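Local coordinates for protein probable sugar kinase (Clostridium perfringens, PDB 3KZH) that probably phosphorylates a sugar or related substrate as a ribokinase-like carbohydrate kinase, and can bind beta-D-glucopyranose, at residues 6-11 with 58-63; 17-22 with 96-101; 240-245 with 312-317. All blocks are in the same frame, centred on the assembly; numbering follows the deposited sequence.

Contact 1: residues 6-11 with 58-63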
ATOM      1  N   GLU A   6     -21.950   4.586  24.196  1.00 54.76           N
ATOM      2  CA  GLU A   6     -22.338   3.174  24.261  1.00 50.84           C
ATOM      3  C   GLU A   6     -21.159   2.250  24.603  1.00 44.06           C
ATOM      4  O   GLU A   6     -20.010   2.580  24.290  1.00 42.56           O
ATOM      5  CB  GLU A   6     -22.969   2.753  22.916  1.00 55.13           C
ATOM      6  CG  GLU A   6     -24.307   3.442  22.571  1.00 60.21           C
ATOM      7  CD  GLU A   6     -25.560   2.759  23.149  1.00 62.69           C
ATOM      8  OE1 GLU A   6     -26.588   2.736  22.435  1.00 64.82           O
ATOM      9  OE2 GLU A   6     -25.545   2.273  24.306  1.00 63.02           O
ATOM     10  N   PRO A   7     -21.416   1.113  25.301  1.00 38.63           N
ATOM     11  CA  PRO A   7     -20.350   0.169  25.664  1.00 34.75           C
ATOM     12  C   PRO A   7     -19.555  -0.375  24.470  1.00 30.11           C
ATOM     13  O   PRO A   7     -20.099  -0.572  23.381  1.00 27.53           O
ATOM     14  CB  PRO A   7     -21.112  -0.943  26.405  1.00 35.44           C
ATOM     15  CG  PRO A   7     -22.509  -0.823  25.922  1.00 37.16           C
ATOM     16  CD  PRO A   7     -22.687   0.662  25.902  1.00 39.57           C
ATOM     17  N   TYR A   8     -18.259  -0.570  24.688  1.00 26.25           N
ATOM     18  CA  TYR A   8     -17.360  -1.051  23.649  1.00 24.26           C
ATOM     19  C   TYR A   8     -16.463  -2.194  24.102  1.00 22.56           C
ATOM     20  O   TYR A   8     -16.250  -2.398  25.304  1.00 21.12           O
ATOM     21  CB  TYR A   8     -16.479   0.108  23.133  1.00 23.87           C
ATOM     22  CG  TYR A   8     -15.534   0.706  24.169  1.00 26.18           C
ATOM     23  CD1 TYR A   8     -14.197   0.258  24.275  1.00 25.96           C
ATOM     24  CD2 TYR A   8     -15.971   1.710  25.062  1.00 23.87           C
ATOM     25  CE1 TYR A   8     -13.321   0.791  25.242  1.00 25.15           C
ATOM     26  CE2 TYR A   8     -15.100   2.248  26.037  1.00 23.32           C
ATOM     27  CZ  TYR A   8     -13.786   1.778  26.114  1.00 24.16           C
ATOM     28  OH  TYR A   8     -12.953   2.270  27.077  1.00 25.60           O
ATOM     29  N   LEU A   9     -15.859  -2.851  23.113  1.00 21.97           N
ATOM     30  CA  LEU A   9     -14.910  -3.936  23.335  1.00 22.10           C
ATOM     31  C   LEU A   9     -13.569  -3.435  22.853  1.00 19.89           C
ATOM     32  O   LEU A   9     -13.465  -2.892  21.752  1.00 17.75           O
ATOM     33  CB  LEU A   9     -15.276  -5.193  22.527  1.00 23.44           C
ATOM     34  CG  LEU A   9     -14.851  -6.547  23.128  1.00 24.46           C
ATOM     35  CD1 LEU A   9     -15.770  -7.590  22.597  1.00 21.55           C
ATOM     36  CD2 LEU A   9     -13.401  -6.949  22.940  1.00 26.01           C
ATOM     37  N   LEU A  10     -12.545  -3.673  23.665  1.00 18.94           N
ATOM     38  CA  LEU A  10     -11.203  -3.274  23.319  1.00 18.09           C
ATOM     39  C   LEU A  10     -10.372  -4.451  22.854  1.00 17.60           C
ATOM     40  O   LEU A  10     -10.406  -5.524  23.455  1.00 15.61           O
ATOM     41  CB  LEU A  10     -10.520  -2.559  24.489  1.00 16.23           C
ATOM     42  CG  LEU A  10      -9.079  -2.041  24.327  1.00 19.59           C
ATOM     43  CD1 LEU A  10      -8.960  -0.999  23.218  1.00 14.57           C
ATOM     44  CD2 LEU A  10      -8.617  -1.464  25.644  1.00 17.42           C
ATOM     45  N   VAL A  11      -9.688  -4.251  21.731  1.00 16.15           N
ATOM     46  CA  VAL A  11      -8.788  -5.246  21.169  1.00 18.75           C
ATOM     47  C   VAL A  11      -7.446  -4.525  21.186  1.00 20.75           C
ATOM     48  O   VAL A  11      -7.349  -3.390  20.723  1.00 21.37           O
ATOM     49  CB  VAL A  11      -9.191  -5.670  19.710  1.00 18.95           C
ATOM     50  CG1 VAL A  11      -8.230  -6.731  19.167  1.00 14.85           C
ATOM     51  CG2 VAL A  11     -10.621  -6.205  19.670  1.00 13.45           C
ATOM     52  N   ASN A  58     -19.269  -2.581  18.693  1.00 18.74           N
ATOM     53  CA  ASN A  58     -18.646  -1.264  18.848  1.00 19.37           C
ATOM     54  C   ASN A  58     -17.264  -1.674  19.341  1.00 19.18           C
ATOM     55  O   ASN A  58     -17.103  -2.178  20.458  1.00 18.01           O
ATOM     56  CB  ASN A  58     -19.424  -0.439  19.882  1.00 16.24           C
ATOM     57  CG  ASN A  58     -18.890   0.975  20.046  1.00 17.51           C
ATOM     58  OD1 ASN A  58     -18.290   1.549  19.135  1.00 18.64           O
ATOM     59  ND2 ASN A  58     -19.122   1.551  21.224  1.00 17.03           N
ATOM     60  N   THR A  59     -16.315  -1.581  18.417  1.00 17.62           N
ATOM     61  CA  THR A  59     -14.952  -2.018  18.631  1.00 18.03           C
ATOM     62  C   THR A  59     -13.927  -0.914  18.721  1.00 16.66           C
ATOM     63  O   THR A  59     -13.893  -0.009  17.900  1.00 15.03           O
ATOM     64  CB  THR A  59     -14.535  -2.990  17.469  1.00 19.27           C
ATOM     65  OG1 THR A  59     -15.575  -3.959  17.261  1.00 15.31           O
ATOM     66  CG2 THR A  59     -13.207  -3.718  17.769  1.00 17.72           C
ATOM     67  N   ASN A  60     -13.078  -1.023  19.732  1.00 18.11           N
ATOM     68  CA  ASN A  60     -11.976  -0.098  19.916  1.00 18.73           C
ATOM     69  C   ASN A  60     -10.735  -0.958  19.680  1.00 15.79           C
ATOM     70  O   ASN A  60     -10.480  -1.930  20.390  1.00 11.57           O
ATOM     71  CB  ASN A  60     -11.975   0.528  21.320  1.00 19.48           C
ATOM     72  CG  ASN A  60     -10.939   1.636  21.473  1.00 22.93           C
ATOM     73  OD1 ASN A  60      -9.777   1.462  21.105  1.00 21.57           O
ATOM     74  ND2 ASN A  60     -11.349   2.769  22.034  1.00 23.16           N
ATOM     75  N   PHE A  61     -10.016  -0.631  18.618  1.00 15.35           N
ATOM     76  CA  PHE A  61      -8.794  -1.341  18.272  1.00 16.30           C
ATOM     77  C   PHE A  61      -7.569  -0.465  18.517  1.00 15.23           C
ATOM     78  O   PHE A  61      -7.278   0.440  17.742  1.00 14.61           O
ATOM     79  CB  PHE A  61      -8.824  -1.858  16.816  1.00 12.72           C
ATOM     80  CG  PHE A  61      -7.585  -2.645  16.414  1.00 13.83           C
ATOM     81  CD1 PHE A  61      -6.949  -3.524  17.323  1.00 11.07           C
ATOM     82  CD2 PHE A  61      -7.032  -2.492  15.136  1.00 10.68           C
ATOM     83  CE1 PHE A  61      -5.785  -4.228  16.973  1.00 14.86           C
ATOM     84  CE2 PHE A  61      -5.868  -3.188  14.772  1.00 11.70           C
ATOM     85  CZ  PHE A  61      -5.239  -4.059  15.687  1.00 12.27           C
HETATM   86  N   MSE A  62      -6.822  -0.816  19.559  1.00 17.86           N
HETATM   87  CA  MSE A  62      -5.611  -0.096  19.932  1.00 22.60           C
HETATM   88  C   MSE A  62      -4.417  -0.874  19.392  1.00 21.14           C
HETATM   89  O   MSE A  62      -4.124  -1.978  19.840  1.00 21.10           O
HETATM   90  CB  MSE A  62      -5.537   0.056  21.452  1.00 24.71           C
HETATM   91  CG  MSE A  62      -4.504   1.064  21.965  1.00 31.06           C
HETATM   92 SE   MSE A  62      -4.487   1.116  23.892  1.00 44.00          SE
HETATM   93  CE  MSE A  62      -6.200   1.918  24.105  1.00 26.39           C
ATOM     94  N   SER A  63      -3.728  -0.275  18.429  1.00 19.39           N
ATOM     95  CA  SER A  63      -2.599  -0.925  17.802  1.00 22.38           C
ATOM     96  C   SER A  63      -1.368  -0.046  17.784  1.00 25.87           C
ATOM     97  O   SER A  63      -1.271   0.930  18.538  1.00 25.67           O
ATOM     98  CB  SER A  63      -2.988  -1.337  16.380  1.00 20.70           C
ATOM     99  OG  SER A  63      -2.116  -2.331  15.856  1.00 15.24           O
TER
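Val11 and Phe61 meet at the closely packed end of this contact. CG1 of Val11, anti to the backbone N (chi1 -179°), is the branch that meets the phenylalanine ring, 3.9 Å from CD1 of Phe61, and the carbonyl O of Val11 comes to the edge of the same ring, near its plane, 3.4 Å from CD1. CG2 of Val11 meets CG2 of Thr59 on the face that also carries Leu9 and Phe61. On the other face Leu10 and Asn60 lie side by side: CD1 of Leu10 touches both OD1 and the backbone O of Asn60 and also reaches CB of Met62, a selenomethionine here. The backbones are parallel, with axes 4.7 Å apart, and the bonds run in the expected parallel order: Leu9 N to Asn58 O, Asn60 N to Leu9 O, Val11 N to Asn60 O and Met62 N to Val11 O, the last at 2.9 Å. Toward Glu6 the packing opens to solvent. There one side-chain bond takes over, from Asn58 ND2 to the O of Pro7 at 3.2 Å; the donor stands above the carbonyl plane, 62° out of it, while the acceptor lies in the Asn58 amide plane. The Tyr8 ring runs alongside Asn60, with Tyr8 CD1 3.7 Å from Asn60 CB and ring and amide planes 40° apart. Asp87 holds the amide nitrogen of Asn60, and Ile133 O the hydroxyl of Tyr8. Strand 9-12 lies in the sheet between strands 59-62 and 139-143; helix 44-54 covers the face of Leu9, Thr59 and Phe61, and helix 131-135 that of Leu10, Asn60 and Met62.

Contact 2: residues 17-22 with 96-101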
ATOM      1  N   VAL A  17       0.816  -5.292   7.496  1.00 27.87           N
ATOM      2  CA  VAL A  17       0.434  -5.179   6.090  1.00 27.24           C
ATOM      3  C   VAL A  17       1.328  -6.179   5.342  1.00 26.14           C
ATOM      4  O   VAL A  17       2.545  -6.057   5.385  1.00 27.92           O
ATOM      5  CB  VAL A  17       0.652  -3.745   5.498  1.00 27.23           C
ATOM      6  CG1 VAL A  17       0.324  -3.725   3.998  1.00 27.48           C
ATOM      7  CG2 VAL A  17      -0.232  -2.729   6.198  1.00 25.65           C
ATOM      8  N   ASP A  18       0.726  -7.188   4.718  1.00 24.37           N
ATOM      9  CA  ASP A  18       1.462  -8.190   3.939  1.00 25.81           C
ATOM     10  C   ASP A  18       1.509  -7.801   2.455  1.00 24.93           C
ATOM     11  O   ASP A  18       0.490  -7.435   1.874  1.00 23.50           O
ATOM     12  CB  ASP A  18       0.808  -9.566   4.069  1.00 27.23           C
ATOM     13  CG  ASP A  18       1.018 -10.203   5.433  1.00 29.31           C
ATOM     14  OD1 ASP A  18       2.133 -10.128   5.980  1.00 29.86           O
ATOM     15  OD2 ASP A  18       0.062 -10.821   5.945  1.00 30.61           O
ATOM     16  N   VAL A  19       2.710  -7.805   1.873  1.00 25.28           N
ATOM     17  CA  VAL A  19       2.916  -7.482   0.450  1.00 25.30           C
ATOM     18  C   VAL A  19       3.591  -8.700  -0.192  1.00 25.25           C
ATOM     19  O   VAL A  19       4.772  -8.964   0.033  1.00 24.30           O
ATOM     20  CB  VAL A  19       3.782  -6.194   0.244  1.00 25.05           C
ATOM     21  CG1 VAL A  19       3.753  -5.768  -1.224  1.00 21.12           C
ATOM     22  CG2 VAL A  19       3.279  -5.037   1.114  1.00 23.03           C
ATOM     23  N   PHE A  20       2.815  -9.450  -0.965  1.00 26.75           N
ATOM     24  CA  PHE A  20       3.282 -10.670  -1.611  1.00 30.35           C
ATOM     25  C   PHE A  20       3.428 -10.573  -3.127  1.00 31.49           C
ATOM     26  O   PHE A  20       2.506 -10.143  -3.819  1.00 31.29           O
ATOM     27  CB  PHE A  20       2.331 -11.831  -1.298  1.00 33.87           C
ATOM     28  CG  PHE A  20       2.397 -12.334   0.118  1.00 38.31           C
ATOM     29  CD1 PHE A  20       3.560 -12.956   0.609  1.00 40.02           C
ATOM     30  CD2 PHE A  20       1.261 -12.255   0.953  1.00 41.75           C
ATOM     31  CE1 PHE A  20       3.604 -13.506   1.926  1.00 41.64           C
ATOM     32  CE2 PHE A  20       1.283 -12.800   2.275  1.00 42.46           C
ATOM     33  CZ  PHE A  20       2.462 -13.428   2.760  1.00 41.98           C
ATOM     34  N   GLY A  21       4.583 -11.006  -3.629  1.00 30.88           N
ATOM     35  CA  GLY A  21       4.843 -11.010  -5.060  1.00 31.48           C
ATOM     36  C   GLY A  21       4.920 -12.438  -5.559  1.00 31.19           C
ATOM     37  O   GLY A  21       5.825 -13.174  -5.177  1.00 29.58           O
ATOM     38  N   PHE A  22       3.943 -12.836  -6.374  1.00 31.57           N
ATOM     39  CA  PHE A  22       3.874 -14.189  -6.934  1.00 33.76           C
ATOM     40  C   PHE A  22       4.448 -14.196  -8.347  1.00 33.59           C
ATOM     41  O   PHE A  22       3.935 -13.490  -9.214  1.00 34.34           O
ATOM     42  CB  PHE A  22       2.417 -14.682  -6.993  1.00 33.50           C
ATOM     43  CG  PHE A  22       1.731 -14.753  -5.654  1.00 36.26           C
ATOM     44  CD1 PHE A  22       1.673 -15.970  -4.941  1.00 36.91           C
ATOM     45  CD2 PHE A  22       1.121 -13.608  -5.096  1.00 34.91           C
ATOM     46  CE1 PHE A  22       1.014 -16.050  -3.676  1.00 34.92           C
ATOM     47  CE2 PHE A  22       0.461 -13.675  -3.839  1.00 34.80           C
ATOM     48  CZ  PHE A  22       0.409 -14.900  -3.128  1.00 33.33           C
ATOM     49  N   THR A  96       5.059   1.027   9.893  1.00 40.99           N
ATOM     50  CA  THR A  96       3.918   0.172  10.225  1.00 38.36           C
ATOM     51  C   THR A  96       4.413  -1.241   9.896  1.00 35.61           C
ATOM     52  O   THR A  96       5.045  -1.427   8.855  1.00 35.38           O
ATOM     53  CB  THR A  96       2.697   0.502   9.331  1.00 37.62           C
ATOM     54  OG1 THR A  96       2.329   1.870   9.518  1.00 37.51           O
ATOM     55  CG2 THR A  96       1.483  -0.375   9.666  1.00 38.13           C
ATOM     56  N   PRO A  97       4.229  -2.220  10.816  1.00 33.54           N
ATOM     57  CA  PRO A  97       4.666  -3.605  10.587  1.00 33.55           C
ATOM     58  C   PRO A  97       4.270  -4.121   9.203  1.00 34.15           C
ATOM     59  O   PRO A  97       3.106  -4.044   8.804  1.00 33.29           O
ATOM     60  CB  PRO A  97       3.982  -4.358  11.713  1.00 31.32           C
ATOM     61  CG  PRO A  97       4.073  -3.394  12.807  1.00 32.72           C
ATOM     62  CD  PRO A  97       3.689  -2.088  12.185  1.00 32.25           C
ATOM     63  N   THR A  98       5.287  -4.493   8.433  1.00 35.86           N
ATOM     64  CA  THR A  98       5.108  -4.964   7.065  1.00 35.79           C
ATOM     65  C   THR A  98       5.958  -6.185   6.773  1.00 34.78           C
ATOM     66  O   THR A  98       7.088  -6.296   7.242  1.00 35.10           O
ATOM     67  CB  THR A  98       5.467  -3.834   6.051  1.00 36.46           C
ATOM     68  OG1 THR A  98       4.718  -2.655   6.370  1.00 34.30           O
ATOM     69  CG2 THR A  98       5.157  -4.241   4.594  1.00 36.87           C
ATOM     70  N   TYR A  99       5.381  -7.105   6.014  1.00 34.30           N
ATOM     71  CA  TYR A  99       6.077  -8.311   5.603  1.00 35.83           C
ATOM     72  C   TYR A  99       6.046  -8.361   4.074  1.00 35.99           C
ATOM     73  O   TYR A  99       4.993  -8.571   3.469  1.00 34.29           O
ATOM     74  CB  TYR A  99       5.434  -9.558   6.224  1.00 36.29           C
ATOM     75  CG  TYR A  99       6.141 -10.855   5.893  1.00 37.31           C
ATOM     76  CD1 TYR A  99       7.428 -11.132   6.401  1.00 38.22           C
ATOM     77  CD2 TYR A  99       5.530 -11.813   5.055  1.00 38.89           C
ATOM     78  CE1 TYR A  99       8.102 -12.350   6.076  1.00 40.15           C
ATOM     79  CE2 TYR A  99       6.185 -13.026   4.722  1.00 40.99           C
ATOM     80  CZ  TYR A  99       7.467 -13.284   5.237  1.00 40.74           C
ATOM     81  OH  TYR A  99       8.101 -14.462   4.912  1.00 42.59           O
ATOM     82  N   LEU A 100       7.207  -8.112   3.473  1.00 36.60           N
ATOM     83  CA  LEU A 100       7.377  -8.124   2.023  1.00 37.05           C
ATOM     84  C   LEU A 100       8.009  -9.452   1.603  1.00 35.58           C
ATOM     85  O   LEU A 100       9.135  -9.736   1.978  1.00 35.72           O
ATOM     86  CB  LEU A 100       8.247  -6.933   1.595  1.00 38.80           C
ATOM     87  CG  LEU A 100       8.772  -6.770   0.161  1.00 40.43           C
ATOM     88  CD1 LEU A 100       7.638  -6.744  -0.863  1.00 42.18           C
ATOM     89  CD2 LEU A 100       9.575  -5.491   0.088  1.00 38.41           C
ATOM     90  N   ALA A 101       7.277 -10.255   0.835  1.00 34.86           N
ATOM     91  CA  ALA A 101       7.787 -11.546   0.378  1.00 33.78           C
ATOM     92  C   ALA A 101       7.592 -11.832  -1.091  1.00 33.28           C
ATOM     93  O   ALA A 101       6.542 -11.547  -1.657  1.00 31.21           O
ATOM     94  CB  ALA A 101       7.190 -12.676   1.185  1.00 32.06           C
TER
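Phe20 and Tyr99 are turned obliquely to each other on one face of two parallel strands, with Phe20 CE1 at the edge of the tyrosine ring, 3.8 Å from CE2. Their first torsions differ, CG of Phe20 lying beside its backbone N (chi1 -72°) and CG of Tyr99 anti to N (chi1 -177°), and the two side chains accordingly leave their strands in different directions and cross. The phenylalanine ring also meets the methyl of Ala101, CD1 to CB 3.7 Å. Asp18, on the same face of the sheet, puts OD1 at the edge of the tyrosine ring, near its plane, 3.4 Å from Tyr99 CB, with carboxylate and ring nearly perpendicular, 84° apart. In the small four-stranded sheet that stands apart from the main one, as in the lid of ribokinase-like kinases, segments 17-22 and 96-101 are joined by five backbone bonds, the first from Val17 N to the O of Pro97, just ahead of strand 98-103, the last from Gly21 N to Ala101 O at 2.8 Å. The opposite face carries Val17, Val19, Thr98 and Leu100. Val19 crosses two neighbours there, sending CG2 to Thr98 CG2 and CG1 to Leu100 CD1, each at 4.0 Å. Helix 69-81 packs on Val17, Val19 and Thr98 through His70, while Leu100 of the second subunit touches Val19.

Contact 3: residues 240-245 with 312-317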
ATOM      1  N   GLY A 240     -20.398 -28.397  27.722  1.00 21.22           N
ATOM      2  CA  GLY A 240     -20.820 -29.184  26.587  1.00 19.25           C
ATOM      3  C   GLY A 240     -19.857 -29.112  25.434  1.00 20.75           C
ATOM      4  O   GLY A 240     -18.766 -28.559  25.561  1.00 19.41           O
ATOM      5  N   LYS A 241     -20.289 -29.666  24.305  1.00 21.96           N
ATOM      6  CA  LYS A 241     -19.514 -29.706  23.075  1.00 23.00           C
ATOM      7  C   LYS A 241     -20.486 -29.599  21.915  1.00 22.15           C
ATOM      8  O   LYS A 241     -21.474 -30.333  21.856  1.00 22.14           O
ATOM      9  CB  LYS A 241     -18.721 -31.015  22.975  1.00 24.12           C
ATOM     10  CG  LYS A 241     -17.814 -31.132  21.747  1.00 25.81           C
ATOM     11  CD  LYS A 241     -17.671 -32.571  21.266  1.00 29.61           C
ATOM     12  CE  LYS A 241     -16.742 -33.382  22.157  1.00 36.23           C
ATOM     13  NZ  LYS A 241     -16.588 -34.775  21.643  1.00 41.59           N
ATOM     14  N   ILE A 242     -20.223 -28.654  21.016  1.00 22.67           N
ATOM     15  CA  ILE A 242     -21.075 -28.423  19.845  1.00 22.81           C
ATOM     16  C   ILE A 242     -20.222 -28.488  18.585  1.00 23.90           C
ATOM     17  O   ILE A 242     -19.105 -27.964  18.542  1.00 23.36           O
ATOM     18  CB  ILE A 242     -21.858 -27.057  19.929  1.00 20.52           C
ATOM     19  CG1 ILE A 242     -22.798 -27.041  21.144  1.00 20.93           C
ATOM     20  CG2 ILE A 242     -22.726 -26.861  18.699  1.00 22.14           C
ATOM     21  CD1 ILE A 242     -23.371 -25.681  21.502  1.00 20.24           C
ATOM     22  N   LYS A 243     -20.772 -29.126  17.561  1.00 25.95           N
ATOM     23  CA  LYS A 243     -20.098 -29.292  16.283  1.00 29.35           C
ATOM     24  C   LYS A 243     -21.102 -29.025  15.177  1.00 29.61           C
ATOM     25  O   LYS A 243     -22.302 -29.220  15.364  1.00 29.99           O
ATOM     26  CB  LYS A 243     -19.564 -30.730  16.188  1.00 32.62           C
ATOM     27  CG  LYS A 243     -18.907 -31.138  14.884  1.00 34.91           C
ATOM     28  CD  LYS A 243     -18.782 -32.639  14.833  1.00 39.59           C
ATOM     29  CE  LYS A 243     -18.499 -33.123  13.426  1.00 43.07           C
ATOM     30  NZ  LYS A 243     -18.340 -34.607  13.392  1.00 47.19           N
ATOM     31  N   ALA A 244     -20.610 -28.521  14.051  1.00 30.28           N
ATOM     32  CA  ALA A 244     -21.451 -28.264  12.895  1.00 32.66           C
ATOM     33  C   ALA A 244     -21.182 -29.343  11.859  1.00 35.06           C
ATOM     34  O   ALA A 244     -20.050 -29.807  11.706  1.00 34.23           O
ATOM     35  CB  ALA A 244     -21.161 -26.894  12.311  1.00 29.99           C
ATOM     36  N   THR A 245     -22.242 -29.778  11.185  1.00 39.05           N
ATOM     37  CA  THR A 245     -22.121 -30.777  10.125  1.00 43.39           C
ATOM     38  C   THR A 245     -21.937 -29.977   8.820  1.00 46.19           C
ATOM     39  O   THR A 245     -22.098 -28.748   8.819  1.00 44.72           O
ATOM     40  CB  THR A 245     -23.388 -31.695  10.047  1.00 42.39           C
ATOM     41  OG1 THR A 245     -24.540 -30.922   9.686  1.00 44.99           O
ATOM     42  CG2 THR A 245     -23.658 -32.365  11.384  1.00 40.19           C
ATOM     43  N   TRP A 312     -26.729 -28.896  13.755  1.00 37.22           N
ATOM     44  CA  TRP A 312     -25.755 -29.080  14.828  1.00 37.94           C
ATOM     45  C   TRP A 312     -25.788 -30.416  15.569  1.00 37.93           C
ATOM     46  O   TRP A 312     -26.830 -31.055  15.690  1.00 38.21           O
ATOM     47  CB  TRP A 312     -25.899 -27.960  15.885  1.00 38.38           C
ATOM     48  CG  TRP A 312     -25.924 -26.529  15.363  1.00 39.67           C
ATOM     49  CD1 TRP A 312     -27.031 -25.798  15.041  1.00 38.91           C
ATOM     50  CD2 TRP A 312     -24.796 -25.677  15.113  1.00 39.65           C
ATOM     51  NE1 TRP A 312     -26.669 -24.547  14.597  1.00 39.38           N
ATOM     52  CE2 TRP A 312     -25.305 -24.440  14.631  1.00 39.80           C
ATOM     53  CE3 TRP A 312     -23.400 -25.829  15.245  1.00 38.68           C
ATOM     54  CZ2 TRP A 312     -24.464 -23.359  14.273  1.00 40.03           C
ATOM     55  CZ3 TRP A 312     -22.555 -24.747  14.886  1.00 38.75           C
ATOM     56  CH2 TRP A 312     -23.098 -23.534  14.406  1.00 38.84           C
ATOM     57  N   GLU A 313     -24.614 -30.827  16.047  1.00 38.41           N
ATOM     58  CA  GLU A 313     -24.455 -32.023  16.869  1.00 37.41           C
ATOM     59  C   GLU A 313     -24.128 -31.392  18.214  1.00 36.67           C
ATOM     60  O   GLU A 313     -23.120 -30.692  18.342  1.00 34.59           O
ATOM     61  CB  GLU A 313     -23.297 -32.900  16.390  1.00 38.11           C
ATOM     62  CG  GLU A 313     -23.658 -33.851  15.259  1.00 41.13           C
ATOM     63  CD  GLU A 313     -22.482 -34.684  14.784  1.00 42.82           C
ATOM     64  OE1 GLU A 313     -21.661 -35.118  15.623  1.00 43.73           O
ATOM     65  OE2 GLU A 313     -22.380 -34.907  13.560  1.00 44.14           O
ATOM     66  N   GLU A 314     -25.056 -31.530  19.164  1.00 36.41           N
ATOM     67  CA  GLU A 314     -24.921 -30.951  20.503  1.00 35.46           C
ATOM     68  C   GLU A 314     -24.871 -32.010  21.589  1.00 33.69           C
ATOM     69  O   GLU A 314     -25.564 -33.016  21.513  1.00 32.49           O
ATOM     70  CB  GLU A 314     -26.081 -29.980  20.792  1.00 34.76           C
ATOM     71  CG  GLU A 314     -26.213 -28.821  19.817  1.00 33.88           C
ATOM     72  CD  GLU A 314     -27.381 -27.916  20.133  1.00 34.47           C
ATOM     73  OE1 GLU A 314     -27.388 -27.306  21.219  1.00 35.29           O
ATOM     74  OE2 GLU A 314     -28.283 -27.785  19.284  1.00 36.24           O
ATOM     75  N   GLU A 315     -24.026 -31.772  22.590  1.00 34.96           N
ATOM     76  CA  GLU A 315     -23.822 -32.667  23.734  1.00 35.70           C
ATOM     77  C   GLU A 315     -23.718 -31.791  24.982  1.00 36.54           C
ATOM     78  O   GLU A 315     -23.066 -30.749  24.940  1.00 36.91           O
ATOM     79  CB  GLU A 315     -22.513 -33.466  23.567  1.00 36.63           C
ATOM     80  CG  GLU A 315     -22.518 -34.523  22.448  1.00 38.57           C
ATOM     81  CD  GLU A 315     -21.139 -35.100  22.118  1.00 40.05           C
ATOM     82  OE1 GLU A 315     -20.357 -35.428  23.036  1.00 39.12           O
ATOM     83  OE2 GLU A 315     -20.848 -35.263  20.916  1.00 41.90           O
ATOM     84  N   LYS A 316     -24.395 -32.183  26.065  1.00 37.06           N
ATOM     85  CA  LYS A 316     -24.365 -31.431  27.329  1.00 37.53           C
ATOM     86  C   LYS A 316     -23.936 -32.334  28.483  1.00 37.45           C
ATOM     87  O   LYS A 316     -24.515 -33.392  28.678  1.00 36.41           O
ATOM     88  CB  LYS A 316     -25.744 -30.834  27.687  1.00 38.95           C
ATOM     89  CG  LYS A 316     -26.353 -29.801  26.725  1.00 40.40           C
ATOM     90  CD  LYS A 316     -27.439 -28.933  27.402  1.00 41.89           C
ATOM     91  CE  LYS A 316     -28.597 -29.741  28.024  1.00 44.45           C
ATOM     92  NZ  LYS A 316     -29.403 -30.547  27.050  1.00 44.36           N
ATOM     93  N   TYR A 317     -22.935 -31.907  29.252  1.00 37.78           N
ATOM     94  CA  TYR A 317     -22.460 -32.681  30.400  1.00 40.41           C
ATOM     95  C   TYR A 317     -22.778 -31.926  31.691  1.00 42.70           C
ATOM     96  O   TYR A 317     -22.705 -30.695  31.733  1.00 40.95           O
ATOM     97  CB  TYR A 317     -20.944 -32.963  30.312  1.00 39.46           C
ATOM     98  CG  TYR A 317     -20.437 -33.285  28.919  1.00 36.93           C
ATOM     99  CD1 TYR A 317     -19.723 -32.327  28.182  1.00 36.75           C
ATOM    100  CD2 TYR A 317     -20.723 -34.523  28.302  1.00 36.89           C
ATOM    101  CE1 TYR A 317     -19.310 -32.581  26.851  1.00 37.13           C
ATOM    102  CE2 TYR A 317     -20.311 -34.794  26.966  1.00 35.47           C
ATOM    103  CZ  TYR A 317     -19.606 -33.812  26.251  1.00 37.66           C
ATOM    104  OH  TYR A 317     -19.188 -34.037  24.957  1.00 38.50           O
TER
HETATM  105  O   HOH W   1     -21.140 -32.713  19.714  1.00 33.96           O
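The carbonyl O of Lys241 accepts from Glu315 N across the strands at 3.0 Å. A water lies 3.2 Å from the same Lys241 O and 2.8 Å from Glu315 OE2, and can bridge them, though it has more acceptors in reach than protons. The second carboxylate oxygen, OE1 of Glu315, takes the hydroxyl of Tyr317 (OH) at 2.6 Å, met from above the carboxylate plane. Lys241 lies alongside Glu315, but NZ stays 4.1 Å from OE1, beyond a salt bridge, and its charge may modestly stabilise the ionised carboxylate. Lys243 and Glu313 run side by side in the same way on this face. The Tyr317 ring lies obliquely against the backbone of Gly240, CD1 to CA 3.7 Å. On the other face the indole of Trp312, with CG beside the backbone N (chi1 -50°), brings CE3 to CG2 of Ile242 and CZ3 to CB of Ala244, the latter at 3.6 Å. Helix 273-288 packs on Ile242, Ala244 and Trp312, and its Lys278 makes a cation-pi contact with Trp312. Hydrogen-bonded pairs Lys241-Glu315 and Lys243-Glu313 separate non-hydrogen-bonded ones in an antiparallel beta pair, in which strand 312-317 forms the outer edge of the main sheet of the ribokinase-like alpha/beta fold.

Contacts 1 and 3 belong to the same large sheet, with centres about 31 Å apart. Contact 1 joins parallel strands and is partly buried between helices; contact 3 is a surface contact joining antiparallel strands at the outer edge, with charged side chains on one face, and on the other Ile242, Ala244 and Trp312 against a helix. Contact 2, which is buried, lies in the separate four-stranded sheet, about 39 Å from contact 3 between centres and on the opposite side of the chain's centre. Its parallel pairing resembles that of contact 1, and strands 9-12 and 16-23 are consecutive in the chain, but the second subunit adds to its burial. Neither contact 1 nor contact 3 is touched by that subunit.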